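PDB 3VDG: probable glucarate dehydratase from Mycobacterium smegmatis str. MC2 155, which probably catalyses the dehydration of glucarate as a metal-dependent lyase of the enolase superfamily. Local coordinates for residues Y76-V80 with I422-D426; M125-S130 with N292-A297; D133-S137 with H317-G321; A247-P251 with L268-P273; G339-H343 with A359-L365. One frame throughout, in Å; residues are numbered along the deposited sequence.

Contact 1: residues Y76-V80 with I422-D426; sequences YADTV and IRDRD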
# COMPACT_ATOMS: atom_id res chain seq x y z
N TYR A 76 -7.89 15.82 -15.63
CA TYR A 76 -8.97 16.73 -16.04
C TYR A 76 -8.41 18.05 -16.56
O TYR A 76 -7.23 18.33 -16.40
CB TYR A 76 -9.90 16.99 -14.83
CG TYR A 76 -10.14 15.73 -14.00
CD1 TYR A 76 -10.97 14.71 -14.49
CD2 TYR A 76 -9.51 15.55 -12.77
CE1 TYR A 76 -11.17 13.53 -13.76
CE2 TYR A 76 -9.70 14.38 -12.03
CZ TYR A 76 -10.53 13.38 -12.52
OH TYR A 76 -10.73 12.21 -11.81
N ALA A 77 -9.27 18.89 -17.14
CA ALA A 77 -8.81 20.18 -17.67
C ALA A 77 -9.66 21.38 -17.29
O ALA A 77 -9.59 22.42 -17.94
CB ALA A 77 -8.68 20.12 -19.18
N ASP A 78 -10.45 21.27 -16.23
CA ASP A 78 -11.17 22.46 -15.74
C ASP A 78 -10.19 23.61 -15.46
O ASP A 78 -9.05 23.38 -15.09
CB ASP A 78 -11.99 22.15 -14.49
CG ASP A 78 -13.23 21.29 -14.78
OD1 ASP A 78 -13.37 20.74 -15.90
OD2 ASP A 78 -14.07 21.16 -13.87
N THR A 79 -10.66 24.85 -15.60
CA THR A 79 -9.85 26.05 -15.35
C THR A 79 -9.01 26.02 -14.07
O THR A 79 -7.79 26.22 -14.09
CB THR A 79 -10.75 27.30 -15.33
OG1 THR A 79 -11.41 27.41 -16.59
CG2 THR A 79 -9.94 28.56 -15.06
N VAL A 80 -9.68 25.81 -12.94
CA VAL A 80 -8.99 25.87 -11.65
C VAL A 80 -7.97 24.71 -11.53
O VAL A 80 -6.91 24.87 -10.93
CB VAL A 80 -10.00 25.85 -10.49
CG1 VAL A 80 -10.89 24.62 -10.59
CG2 VAL A 80 -9.29 25.88 -9.15
N ILE A 422 -15.16 25.41 -24.76
CA ILE A 422 -15.47 24.80 -23.45
C ILE A 422 -14.26 24.84 -22.52
O ILE A 422 -13.16 24.46 -22.92
CB ILE A 422 -15.96 23.34 -23.61
CG1 ILE A 422 -17.26 23.31 -24.41
CG2 ILE A 422 -16.20 22.70 -22.25
CD1 ILE A 422 -17.59 21.95 -24.97
N ARG A 423 -14.46 25.31 -21.29
CA ARG A 423 -13.36 25.48 -20.33
C ARG A 423 -13.53 24.66 -19.04
O ARG A 423 -12.59 24.52 -18.27
CB ARG A 423 -13.16 26.98 -19.99
CG ARG A 423 -12.71 27.83 -21.17
CD ARG A 423 -11.44 27.24 -21.78
NE ARG A 423 -10.97 27.93 -22.98
CZ ARG A 423 -11.08 27.45 -24.21
NH1 ARG A 423 -11.67 26.27 -24.41
NH2 ARG A 423 -10.60 28.13 -25.25
N ASP A 424 -14.73 24.16 -18.80
CA ASP A 424 -15.02 23.32 -17.63
C ASP A 424 -16.01 22.22 -18.02
O ASP A 424 -16.91 22.46 -18.83
CB ASP A 424 -15.62 24.15 -16.50
CG ASP A 424 -14.66 25.18 -15.95
OD1 ASP A 424 -13.78 24.82 -15.13
OD2 ASP A 424 -14.78 26.36 -16.33
N ARG A 425 -15.86 21.01 -17.48
CA ARG A 425 -16.90 20.02 -17.67
C ARG A 425 -18.17 20.50 -16.95
O ARG A 425 -18.13 20.86 -15.78
CB ARG A 425 -16.50 18.66 -17.13
CG ARG A 425 -17.61 17.65 -17.36
CD ARG A 425 -17.31 16.27 -16.80
NE ARG A 425 -18.51 15.44 -16.91
CZ ARG A 425 -18.60 14.19 -16.48
NH1 ARG A 425 -17.54 13.60 -15.91
NH2 ARG A 425 -19.74 13.54 -16.62
N ASP A 426 -19.31 20.49 -17.63
CA ASP A 426 -20.53 21.03 -17.03
C ASP A 426 -21.78 20.39 -17.66
O ASP A 426 -22.46 21.02 -18.46
CB ASP A 426 -20.56 22.55 -17.24
CG ASP A 426 -21.61 23.24 -16.37
OD1 ASP A 426 -22.30 22.55 -15.59
OD2 ASP A 426 -21.74 24.47 -16.46
O HOH W 1 -9.96 24.75 -19.20
O HOH W 2 -16.34 20.07 -13.78
O HOH W 3 -14.70 23.40 -12.28
O HOH W 4 -12.71 25.51 -13.00

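Contact 2: residues M125-S130 with N292-A297; sequences MITSAS and NMCVVA. With NA (sodium ion), chain C; FMT (formic acid), chain B.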
# COMPACT_ATOMS: atom_id res chain seq x y z
N MET A 125 -20.67 16.09 -9.82
CA MET A 125 -21.19 14.75 -9.56
C MET A 125 -20.48 14.14 -8.34
O MET A 125 -21.12 13.61 -7.43
CB MET A 125 -20.97 13.89 -10.81
CG MET A 125 -21.97 12.77 -11.03
SD MET A 125 -22.36 12.52 -12.78
CE MET A 125 -20.89 13.15 -13.58
N ILE A 126 -19.15 14.21 -8.35
CA ILE A 126 -18.31 13.68 -7.28
C ILE A 126 -17.52 14.83 -6.66
O ILE A 126 -16.59 15.34 -7.27
CB ILE A 126 -17.27 12.68 -7.83
CG1 ILE A 126 -17.96 11.39 -8.32
CG2 ILE A 126 -16.18 12.41 -6.79
CD1 ILE A 126 -17.16 10.61 -9.34
N THR A 127 -17.89 15.21 -5.44
CA THR A 127 -17.33 16.43 -4.84
C THR A 127 -16.47 16.23 -3.57
O THR A 127 -16.06 17.21 -2.95
CB THR A 127 -18.43 17.49 -4.57
OG1 THR A 127 -19.31 17.05 -3.52
CG2 THR A 127 -19.25 17.77 -5.84
N SER A 128 -16.17 15.00 -3.18
CA SER A 128 -15.42 14.81 -1.94
C SER A 128 -14.00 14.25 -2.12
O SER A 128 -13.38 13.82 -1.16
CB SER A 128 -16.23 13.95 -0.95
OG SER A 128 -16.60 12.70 -1.50
N ALA A 129 -13.48 14.25 -3.35
CA ALA A 129 -12.12 13.72 -3.57
C ALA A 129 -11.04 14.71 -3.14
O ALA A 129 -11.26 15.92 -3.15
CB ALA A 129 -11.92 13.29 -5.03
N SER A 130 -9.89 14.19 -2.72
CA SER A 130 -8.76 15.01 -2.29
C SER A 130 -8.26 15.88 -3.43
O SER A 130 -8.06 15.40 -4.56
CB SER A 130 -7.62 14.12 -1.78
OG SER A 130 -6.36 14.76 -1.84
N ASN A 292 -18.39 4.84 -6.37
CA ASN A 292 -17.34 5.83 -6.63
C ASN A 292 -17.87 7.21 -6.30
O ASN A 292 -17.53 8.18 -6.97
CB ASN A 292 -16.90 5.82 -8.08
CG ASN A 292 -18.07 5.92 -9.04
OD1 ASN A 292 -18.41 4.95 -9.71
ND2 ASN A 292 -18.69 7.09 -9.12
N MET A 293 -18.73 7.29 -5.29
CA MET A 293 -19.27 8.58 -4.91
C MET A 293 -19.14 8.80 -3.43
O MET A 293 -18.77 9.88 -3.01
CB MET A 293 -20.73 8.73 -5.36
CG MET A 293 -20.91 8.85 -6.86
SD MET A 293 -22.66 8.92 -7.33
CE MET A 293 -23.00 10.63 -6.90
N CYS A 294 -19.42 7.79 -2.61
CA CYS A 294 -19.31 8.03 -1.17
C CYS A 294 -17.99 7.55 -0.58
O CYS A 294 -17.71 7.78 0.59
CB CYS A 294 -20.52 7.47 -0.40
SG CYS A 294 -20.75 5.69 -0.59
N VAL A 295 -17.17 6.88 -1.40
CA VAL A 295 -15.78 6.58 -1.04
C VAL A 295 -14.85 6.96 -2.21
O VAL A 295 -14.67 6.18 -3.16
CB VAL A 295 -15.57 5.08 -0.70
CG1 VAL A 295 -14.13 4.83 -0.28
CG2 VAL A 295 -16.50 4.64 0.42
N VAL A 296 -14.27 8.16 -2.15
CA VAL A 296 -13.45 8.70 -3.23
C VAL A 296 -12.13 9.27 -2.69
O VAL A 296 -11.34 9.87 -3.44
CB VAL A 296 -14.20 9.78 -4.05
CG1 VAL A 296 -15.38 9.18 -4.80
CG2 VAL A 296 -14.65 10.92 -3.15
N ALA A 297 -11.89 9.07 -1.39
CA ALA A 297 -10.68 9.57 -0.73
C ALA A 297 -10.34 8.67 0.46
O ALA A 297 -11.24 8.08 1.06
CB ALA A 297 -10.87 11.01 -0.26
NA NA C . -20.20 4.49 -10.89
C FMT B . -19.83 8.80 -12.86
O1 FMT B . -20.18 7.86 -12.14
O2 FMT B . -18.60 9.31 -12.75
O HOH W 5 -18.22 12.29 -3.93
O HOH W 6 -18.66 11.56 -0.19
O HOH W 7 -9.26 11.40 -3.19
O HOH W 8 -21.48 5.94 -9.52
O HOH W 9 -19.39 5.57 -12.74

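Contact 3: residues D133-S137 with H317-G321; sequences DRVFS and HHYWG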
# COMPACT_ATOMS: atom_id res chain seq x y z
N ASP A 133 -4.52 14.88 -4.10
CA ASP A 133 -4.42 13.64 -4.89
C ASP A 133 -4.75 13.81 -6.38
O ASP A 133 -4.09 13.21 -7.21
CB ASP A 133 -5.18 12.49 -4.22
CG ASP A 133 -4.41 11.91 -3.01
OD1 ASP A 133 -3.15 11.89 -3.03
OD2 ASP A 133 -5.06 11.46 -2.04
N ARG A 134 -5.78 14.60 -6.70
CA ARG A 134 -6.12 14.86 -8.10
C ARG A 134 -4.99 15.61 -8.82
O ARG A 134 -4.75 15.37 -10.00
CB ARG A 134 -7.42 15.67 -8.19
CG ARG A 134 -8.68 14.81 -8.10
CD ARG A 134 -9.93 15.67 -8.16
NE ARG A 134 -10.11 16.40 -6.91
CZ ARG A 134 -11.12 17.22 -6.65
NH1 ARG A 134 -12.06 17.44 -7.57
NH2 ARG A 134 -11.19 17.81 -5.47
N VAL A 135 -4.31 16.51 -8.11
CA VAL A 135 -3.22 17.29 -8.73
C VAL A 135 -1.94 16.47 -8.85
O VAL A 135 -1.28 16.51 -9.86
CB VAL A 135 -2.98 18.61 -7.97
CG1 VAL A 135 -1.80 19.36 -8.58
CG2 VAL A 135 -4.26 19.46 -8.00
N PHE A 136 -1.64 15.68 -7.81
CA PHE A 136 -0.45 14.84 -7.76
C PHE A 136 -0.53 13.72 -8.79
O PHE A 136 0.45 13.39 -9.46
CB PHE A 136 -0.32 14.27 -6.34
CG PHE A 136 0.72 13.18 -6.16
CD1 PHE A 136 2.06 13.39 -6.49
CD2 PHE A 136 0.37 11.97 -5.58
CE1 PHE A 136 3.01 12.39 -6.29
CE2 PHE A 136 1.31 10.97 -5.38
CZ PHE A 136 2.64 11.18 -5.73
N SER A 137 -1.72 13.13 -8.93
CA SER A 137 -1.88 11.97 -9.79
C SER A 137 -1.12 11.99 -11.14
O SER A 137 -0.30 11.11 -11.40
CB SER A 137 -3.37 11.70 -10.03
OG SER A 137 -3.52 10.57 -10.86
N HIS A 317 -7.31 6.01 -10.39
CA HIS A 317 -6.02 6.63 -10.06
C HIS A 317 -6.02 8.11 -10.28
O HIS A 317 -5.16 8.81 -9.76
CB HIS A 317 -4.86 5.98 -10.81
CG HIS A 317 -4.78 6.33 -12.27
ND1 HIS A 317 -5.39 5.62 -13.23
CD2 HIS A 317 -4.08 7.36 -12.93
CE1 HIS A 317 -5.13 6.16 -14.43
NE2 HIS A 317 -4.33 7.23 -14.23
N HIS A 318 -6.98 8.62 -11.05
CA HIS A 318 -7.01 10.06 -11.35
C HIS A 318 -7.42 10.89 -10.17
O HIS A 318 -7.04 12.06 -10.06
CB HIS A 318 -7.95 10.36 -12.52
CG HIS A 318 -7.60 9.64 -13.80
ND1 HIS A 318 -8.13 8.42 -14.13
CD2 HIS A 318 -6.76 10.00 -14.85
CE1 HIS A 318 -7.65 8.04 -15.33
NE2 HIS A 318 -6.81 9.00 -15.77
N TYR A 319 -8.20 10.32 -9.25
CA TYR A 319 -8.54 11.10 -8.05
C TYR A 319 -8.10 10.51 -6.71
O TYR A 319 -8.14 11.21 -5.69
CB TYR A 319 -10.02 11.56 -8.04
CG TYR A 319 -11.07 10.47 -8.03
CD1 TYR A 319 -11.84 10.21 -9.15
CD2 TYR A 319 -11.29 9.70 -6.89
CE1 TYR A 319 -12.82 9.23 -9.15
CE2 TYR A 319 -12.25 8.70 -6.88
CZ TYR A 319 -13.02 8.47 -8.02
OH TYR A 319 -13.98 7.47 -8.02
N TRP A 320 -7.63 9.26 -6.71
CA TRP A 320 -7.00 8.64 -5.52
C TRP A 320 -5.54 8.93 -5.36
O TRP A 320 -4.95 8.62 -4.32
CB TRP A 320 -7.21 7.12 -5.52
CG TRP A 320 -8.59 6.71 -5.09
CD1 TRP A 320 -9.70 6.51 -5.90
CD2 TRP A 320 -9.06 6.42 -3.72
NE1 TRP A 320 -10.78 6.12 -5.16
CE2 TRP A 320 -10.46 6.05 -3.84
CE3 TRP A 320 -8.46 6.39 -2.48
CZ2 TRP A 320 -11.23 5.70 -2.75
CZ3 TRP A 320 -9.25 6.05 -1.37
CH2 TRP A 320 -10.60 5.70 -1.51
N GLY A 321 -4.92 9.54 -6.37
CA GLY A 321 -3.55 10.04 -6.18
C GLY A 321 -2.48 9.26 -6.92
O GLY A 321 -1.33 9.23 -6.50
O HOH W 10 -5.82 13.57 -11.89

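Contact 4: residues A247-P251 with L268-P273; sequences AAWTP and LEDPTP. With NA (sodium ion), chain C.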
# COMPACT_ATOMS: atom_id res chain seq x y z
N ALA A 247 -26.73 7.69 -7.56
CA ALA A 247 -27.46 8.14 -6.37
C ALA A 247 -28.80 8.79 -6.67
O ALA A 247 -29.29 9.63 -5.89
CB ALA A 247 -26.60 9.08 -5.52
N ALA A 248 -29.43 8.40 -7.77
CA ALA A 248 -30.73 9.02 -8.14
C ALA A 248 -31.93 8.52 -7.33
O ALA A 248 -33.04 9.00 -7.56
CB ALA A 248 -31.01 8.84 -9.63
N TRP A 249 -31.73 7.55 -6.44
CA TRP A 249 -32.86 6.93 -5.72
C TRP A 249 -32.81 7.11 -4.24
O TRP A 249 -31.73 7.23 -3.66
CB TRP A 249 -32.94 5.43 -5.98
CG TRP A 249 -32.89 5.04 -7.42
CD1 TRP A 249 -33.44 5.71 -8.51
CD2 TRP A 249 -32.29 3.83 -7.98
NE1 TRP A 249 -33.19 5.04 -9.68
CE2 TRP A 249 -32.51 3.89 -9.42
CE3 TRP A 249 -31.60 2.75 -7.43
CZ2 TRP A 249 -32.05 2.89 -10.27
CZ3 TRP A 249 -31.14 1.75 -8.31
CH2 TRP A 249 -31.35 1.82 -9.68
N THR A 250 -33.97 7.09 -3.60
CA THR A 250 -34.02 7.06 -2.14
C THR A 250 -33.65 5.64 -1.69
O THR A 250 -33.62 4.70 -2.50
CB THR A 250 -35.43 7.32 -1.62
OG1 THR A 250 -36.29 6.27 -2.08
CG2 THR A 250 -35.96 8.67 -2.11
N PRO A 251 -33.37 5.48 -0.39
CA PRO A 251 -33.02 4.13 0.01
C PRO A 251 -34.18 3.15 -0.18
O PRO A 251 -33.94 1.98 -0.52
CB PRO A 251 -32.64 4.28 1.48
CG PRO A 251 -32.16 5.70 1.59
CD PRO A 251 -33.10 6.46 0.68
N LEU A 268 -24.55 -3.41 -7.68
CA LEU A 268 -25.36 -2.21 -7.89
C LEU A 268 -24.57 -1.00 -7.39
O LEU A 268 -24.22 -0.96 -6.21
CB LEU A 268 -26.66 -2.34 -7.09
CG LEU A 268 -27.63 -1.16 -7.11
CD1 LEU A 268 -28.14 -0.98 -8.53
CD2 LEU A 268 -28.79 -1.45 -6.16
N GLU A 269 -24.26 -0.03 -8.26
CA GLU A 269 -23.36 1.06 -7.84
C GLU A 269 -24.16 2.26 -7.41
O GLU A 269 -25.07 2.68 -8.13
CB GLU A 269 -22.45 1.56 -8.99
CG GLU A 269 -21.89 0.53 -9.94
CD GLU A 269 -21.01 1.17 -11.01
OE1 GLU A 269 -20.83 0.56 -12.09
OE2 GLU A 269 -20.50 2.30 -10.77
N ASP A 270 -23.79 2.85 -6.27
CA ASP A 270 -24.36 4.12 -5.82
C ASP A 270 -25.85 4.26 -6.11
O ASP A 270 -26.27 5.19 -6.82
CB ASP A 270 -23.60 5.31 -6.45
CG ASP A 270 -22.18 5.39 -5.94
OD1 ASP A 270 -22.03 5.39 -4.71
OD2 ASP A 270 -21.23 5.41 -6.77
N PRO A 271 -26.66 3.35 -5.57
CA PRO A 271 -28.10 3.53 -5.75
C PRO A 271 -28.65 4.81 -5.08
O PRO A 271 -29.57 5.42 -5.60
CB PRO A 271 -28.71 2.28 -5.09
CG PRO A 271 -27.65 1.77 -4.15
CD PRO A 271 -26.34 2.11 -4.84
N THR A 272 -28.06 5.23 -3.96
CA THR A 272 -28.66 6.27 -3.14
C THR A 272 -27.54 7.12 -2.52
O THR A 272 -26.41 6.64 -2.38
CB THR A 272 -29.55 5.62 -2.04
OG1 THR A 272 -30.38 6.61 -1.43
CG2 THR A 272 -28.69 4.93 -0.96
N PRO A 273 -27.82 8.39 -2.17
CA PRO A 273 -26.70 9.23 -1.72
C PRO A 273 -26.28 9.03 -0.25
O PRO A 273 -27.13 8.82 0.62
CB PRO A 273 -27.22 10.67 -1.93
CG PRO A 273 -28.70 10.56 -2.03
CD PRO A 273 -29.06 9.15 -2.41
NA NA C . -20.20 4.49 -10.89
O HOH W 8 -21.48 5.94 -9.52
O HOH W 9 -19.39 5.57 -12.74

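Contact 5: residues G339-H343 with A359-L365; sequences GLSMH and AAATPNL. With FMT (formic acid), chain B.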
# COMPACT_ATOMS: atom_id res chain seq x y z
N GLY A 339 -14.53 -5.70 -2.13
CA GLY A 339 -14.15 -6.01 -3.51
C GLY A 339 -13.59 -4.76 -4.17
O GLY A 339 -13.73 -3.65 -3.64
N LEU A 340 -12.96 -4.92 -5.32
CA LEU A 340 -12.28 -3.79 -5.99
C LEU A 340 -12.58 -3.80 -7.47
O LEU A 340 -12.40 -4.82 -8.14
CB LEU A 340 -10.76 -3.87 -5.79
CG LEU A 340 -9.97 -2.69 -6.40
CD1 LEU A 340 -10.21 -1.43 -5.57
CD2 LEU A 340 -8.49 -3.03 -6.43
N SER A 341 -13.03 -2.67 -7.99
CA SER A 341 -13.27 -2.54 -9.41
C SER A 341 -12.57 -1.25 -9.85
O SER A 341 -11.72 -0.73 -9.11
CB SER A 341 -14.80 -2.51 -9.67
OG SER A 341 -15.10 -2.52 -11.06
N MET A 342 -12.91 -0.73 -11.02
CA MET A 342 -12.32 0.54 -11.46
C MET A 342 -13.33 1.43 -12.20
O MET A 342 -14.06 0.98 -13.09
CB MET A 342 -11.08 0.31 -12.34
CG MET A 342 -10.32 1.58 -12.67
SD MET A 342 -8.90 1.30 -13.77
CE MET A 342 -7.86 0.23 -12.77
N HIS A 343 -13.33 2.71 -11.81
CA HIS A 343 -14.20 3.75 -12.33
C HIS A 343 -13.47 4.48 -13.41
O HIS A 343 -12.24 4.52 -13.43
CB HIS A 343 -14.51 4.73 -11.18
CG HIS A 343 -15.10 6.06 -11.61
ND1 HIS A 343 -14.33 7.16 -11.88
CD2 HIS A 343 -16.43 6.45 -11.82
CE1 HIS A 343 -15.14 8.19 -12.24
NE2 HIS A 343 -16.41 7.75 -12.20
N ALA A 359 -4.18 -2.19 -13.23
CA ALA A 359 -5.04 -3.37 -13.09
C ALA A 359 -4.24 -4.67 -13.30
O ALA A 359 -4.50 -5.66 -12.65
CB ALA A 359 -6.19 -3.29 -14.07
N ALA A 360 -3.28 -4.66 -14.22
CA ALA A 360 -2.49 -5.86 -14.46
C ALA A 360 -1.73 -6.31 -13.20
O ALA A 360 -1.57 -7.51 -12.97
CB ALA A 360 -1.52 -5.65 -15.62
N ALA A 361 -1.28 -5.33 -12.41
CA ALA A 361 -0.45 -5.57 -11.21
C ALA A 361 -1.23 -5.73 -9.91
O ALA A 361 -0.64 -5.84 -8.83
CB ALA A 361 0.58 -4.45 -11.06
N THR A 362 -2.55 -5.72 -9.99
CA THR A 362 -3.36 -5.75 -8.78
C THR A 362 -4.04 -7.11 -8.64
O THR A 362 -4.98 -7.41 -9.36
CB THR A 362 -4.42 -4.63 -8.82
OG1 THR A 362 -3.75 -3.38 -8.94
CG2 THR A 362 -5.25 -4.62 -7.52
N PRO A 363 -3.56 -7.94 -7.70
CA PRO A 363 -4.10 -9.30 -7.60
C PRO A 363 -5.62 -9.32 -7.40
O PRO A 363 -6.32 -10.11 -8.04
CB PRO A 363 -3.37 -9.90 -6.37
CG PRO A 363 -2.17 -9.03 -6.18
CD PRO A 363 -2.52 -7.66 -6.70
N ASN A 364 -6.15 -8.43 -6.55
CA ASN A 364 -7.59 -8.48 -6.21
C ASN A 364 -8.49 -7.60 -7.10
O ASN A 364 -9.66 -7.39 -6.78
CB ASN A 364 -7.83 -8.16 -4.71
CG ASN A 364 -7.28 -6.79 -4.31
OD1 ASN A 364 -6.23 -6.38 -4.78
ND2 ASN A 364 -7.99 -6.08 -3.42
N LEU A 365 -7.96 -7.08 -8.20
CA LEU A 365 -8.82 -6.35 -9.15
C LEU A 365 -9.29 -7.34 -10.19
O LEU A 365 -8.66 -7.49 -11.23
CB LEU A 365 -8.11 -5.18 -9.82
CG LEU A 365 -9.08 -4.05 -10.23
CD1 LEU A 365 -8.35 -2.80 -10.71
CD2 LEU A 365 -10.07 -4.52 -11.28
C FMT B . -19.83 8.80 -12.86
O1 FMT B . -20.18 7.86 -12.14
O2 FMT B . -18.60 9.31 -12.75
O HOH W 11 -11.96 -7.62 -5.64

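Contact 1: residues Y76-V80 with I422-D426
Ala77 and Asp78 meet Arg423 and Asp424 where the enolase-type capping domain passes from its antiparallel sheet, at strand 70-75, into helix 79-92, with the loop between helices 407-420 and 427-434 laid against that helix start. The carbonyl oxygens of Ala77 and Arg423, both acceptors, are joined by water 1, which donates to each. Asp78 holds the N-cap position but makes no capping bond. With CG beside the backbone N (chi1 -72°), its carboxylate reaches the other loop, where OD1 accepts the backbone N of Arg425 at 3.0 Å in a nearly straight bond (169°) from above the carboxylate plane. Its OD2 takes Gly121 N and waters 2 and 3. The carboxylate of Asp424 comes in almost perpendicular to that of Asp78, bringing Asp424 OD1 to 3.9 Å from Asp78 OD2. Water 3, bonded to Asp78 OD2 and weakly to Asp424 OD1, and the nearby helix start would both ease this closeness of like charges. Thr79 N then donates to Asp424 OD1 at 3.2 Å, with a weak second bond to Arg423 O, so the 422-426 loop supplies acceptors to the first turn of the helix. Thr79 OG1 lies over the CB of Arg423, 3.8 Å away. At Val80 the backbone N donates to water 4 at 3.0 Å, and that water donates to Asp424 OD1.

Contact 2: residues M125-S130 with N292-A297
Over the metal site at the mouth of the enolase-type barrel, Ile126 of the 125-130 loop lies across Asn292, the residue just past barrel strand 289-291. Asn292 OD1 holds the sodium ion at 2.2 Å, together with Asp244, Glu269 and waters 8 and 9. With CG lodged between backbone N and carbonyl carbon (chi1 51°), the amide is set so that OD1 takes the metal, while ND2 donates weakly to water 8 and to the bound formate. The Ile126 chain runs at about a right angle to this amide. Its CD1 rests 3.4 Å from Asn292 O, a buried carbonyl oxygen with no polar partner, and 3.8 Å from Asn292 ND2. Ile126 CG1, which carries CD1, touches Met293 CG at 4.2 Å, and the CG2 branch meets Val296 CG1 at 3.9 Å. Farther along, Val296 CG2 packs on Ala129 CB at 4.1 Å, and Ala297 CB lies close to Ser128 O and Ser130 N. Waters make the polar links: water 7 accepts from Ser130 N at 2.9 Å and donates to Val296 O, and waters 5 and 6 bridge Ser128 OG and Met293 O. Val296 also touches Tyr319. The apolar side chain of Ile126 packed over a metal ligand is in keeping with the enolase superfamily, in which capping-domain segments cover the metal-bearing ends of the barrel strands.

Contact 3: residues D133-S137 with H317-G321
His317 O accepts from Ser137 OG at 2.6 Å, the direct hydrogen bond between the short helix 317-320 and helix 131-151. The Ser137 OG stands anti to its own backbone N (chi1 180°), which swings it off its helix to meet the carbonyl from above the carbonyl plane. At the next residue, His318 O faces the backbone of the long helix. It receives a CA-H...O contact from Arg134 CA at 3.5 Å and shares water 10 with Arg134 O; the imidazole takes no close part, its NE2 bonding to Ser351. Tyr319 touches through CB, on which Arg134 CG rests at 3.5 Å. The tyrosine ring then leads off toward Asn292 and Val296, while the guanidinium, nearly perpendicular to that ring, runs out to bond Ser130 O through NE. Trp320 contributes its carbonyl O, 3.6 Å from Asp133 CG; the Asp133 carboxylate is held by salt bridges to Arg104 and Arg325. Gly321 leaves the helix with positive phi, and its CA presses directly on the long helix, giving a CA-H...O contact to Asp133 O at 3.4 Å. Its own O lies 3.4 Å from Phe136 CD2. The contact thus wedges the short helix that follows barrel strand 312-315 against helix 131-151, with helices 79-92 and 100-111 covering Val135 on the far side and helix 323-336 flanking Phe136 and His317.

Contact 4: residues A247-P251 with L268-P273
Two backbone bonds tie the loops together, Ala247 N to Asp270 O at 2.6 Å and Trp249 N to Pro271 O at 3.1 Å, the latter nearly in line with the carbonyl; Ala247 sits in a left-handed conformation with positive phi. A third bond comes from a side chain. Thr272 OG1, anti to its backbone N (chi1 -166°), donates to Trp249 O at 2.7 Å, and Thr272 OG1 also touches the ring of Pro251. The indole of Trp249 supplies the apolar part. Its CE3 meets Pro271 CB at 3.7 Å, the two side chains crossing at about a right angle, and Leu268 CD1 reaches the indole edge near its plane, 4.1 Å from Trp249 CZ3. Small contacts fill in around Ala247 CB, which lies 4.0 Å from Pro273 CD. While these residues lock the loops, the side chains of Glu269 and Asp270 lead away from the 247-251 loop. Glu269 OE2 binds the sodium ion at 2.2 Å, and its OE1 forms a salt bridge with Lys214. Asp270 acts in the second shell: OD1 bonds Thr291 OG1, while OD2 accepts from metal-bound water 8 at 2.8 Å and from Asn292 N, a bond consistent with positioning that metal ligand. Strand 241-244, helix 251-260 and strand 267-269 make a beta-alpha-beta crossover, and metal ligands Asp244, Glu269 and Asn292 at the ends of neighbouring parallel strands or just past them are typical of the enolase-superfamily barrel.

Contact 5: residues G339-H343 with A359-L365
Leu340 and Met342, alternate residues of strand 339-342, both set CG anti to the backbone N (chi1 -177° and -172°), and so extend toward the segment 359-365; a bend at the last torsion of Met342 (chi3 -63°) then turns its methyl onto Leu365. The CE of Met342 touches Leu365 CD1 at 3.7 Å and Ala359 CB at 4.1 Å, bridging the last turn of helix 349-360 and the loop beyond it. Leu340 works from the other end: its CD2 touches both Thr362 CG2, at 3.8 Å, and Leu365 CG, at 4.0 Å, the leucine chains crossing at about a right angle. Thr362 to Leu365 form a type I turn, which folds the chain back so that Leu365 comes to lie over the strand. Near the turn, water 11 accepts from Leu340 N at 2.9 Å and donates to Asn364 O, joining the backbones. The side-chain amide of Asn364 bonds Ala330 O on helix 323-336, and Thr362 OG1 bonds back to Leu358 O. Beyond the strand, His343 reaches the formate beside the metal site: its NE2 donates to formate O2 at 2.7 Å in a straight bond, the formate lying at the ring edge, and its ND1 bonds Asp316. The Leu340 O is buried beside Leu365 CD2 without a polar partner. One face of the strand end is therefore held by apolar packing and a single bridging water, whereas the residue after the strand makes polar bonds at the barrel mouth.

In the fold
Contacts 2, 3, 4 and 5 are largely buried; contact 1 lies nearer the surface and is the most water-mediated, with carboxylates accepting hydrogen bonds from backbone N-H groups. Contacts 2 and 4 share the sodium ion and two of its waters, the one covering the site with apolar groups, the other bracing a beta-alpha-beta unit by backbone bonds. Contacts 2 and 5 both reach the formate. Contact 3 touches contacts 1, 2 and 5 through Tyr319 or its neighbours and joins two helices by close backbone packing. Contacts 4 and 5 both belong to the barrel, their centres about 23 Å apart, while contacts 2 and 3 connect it to the capping domain.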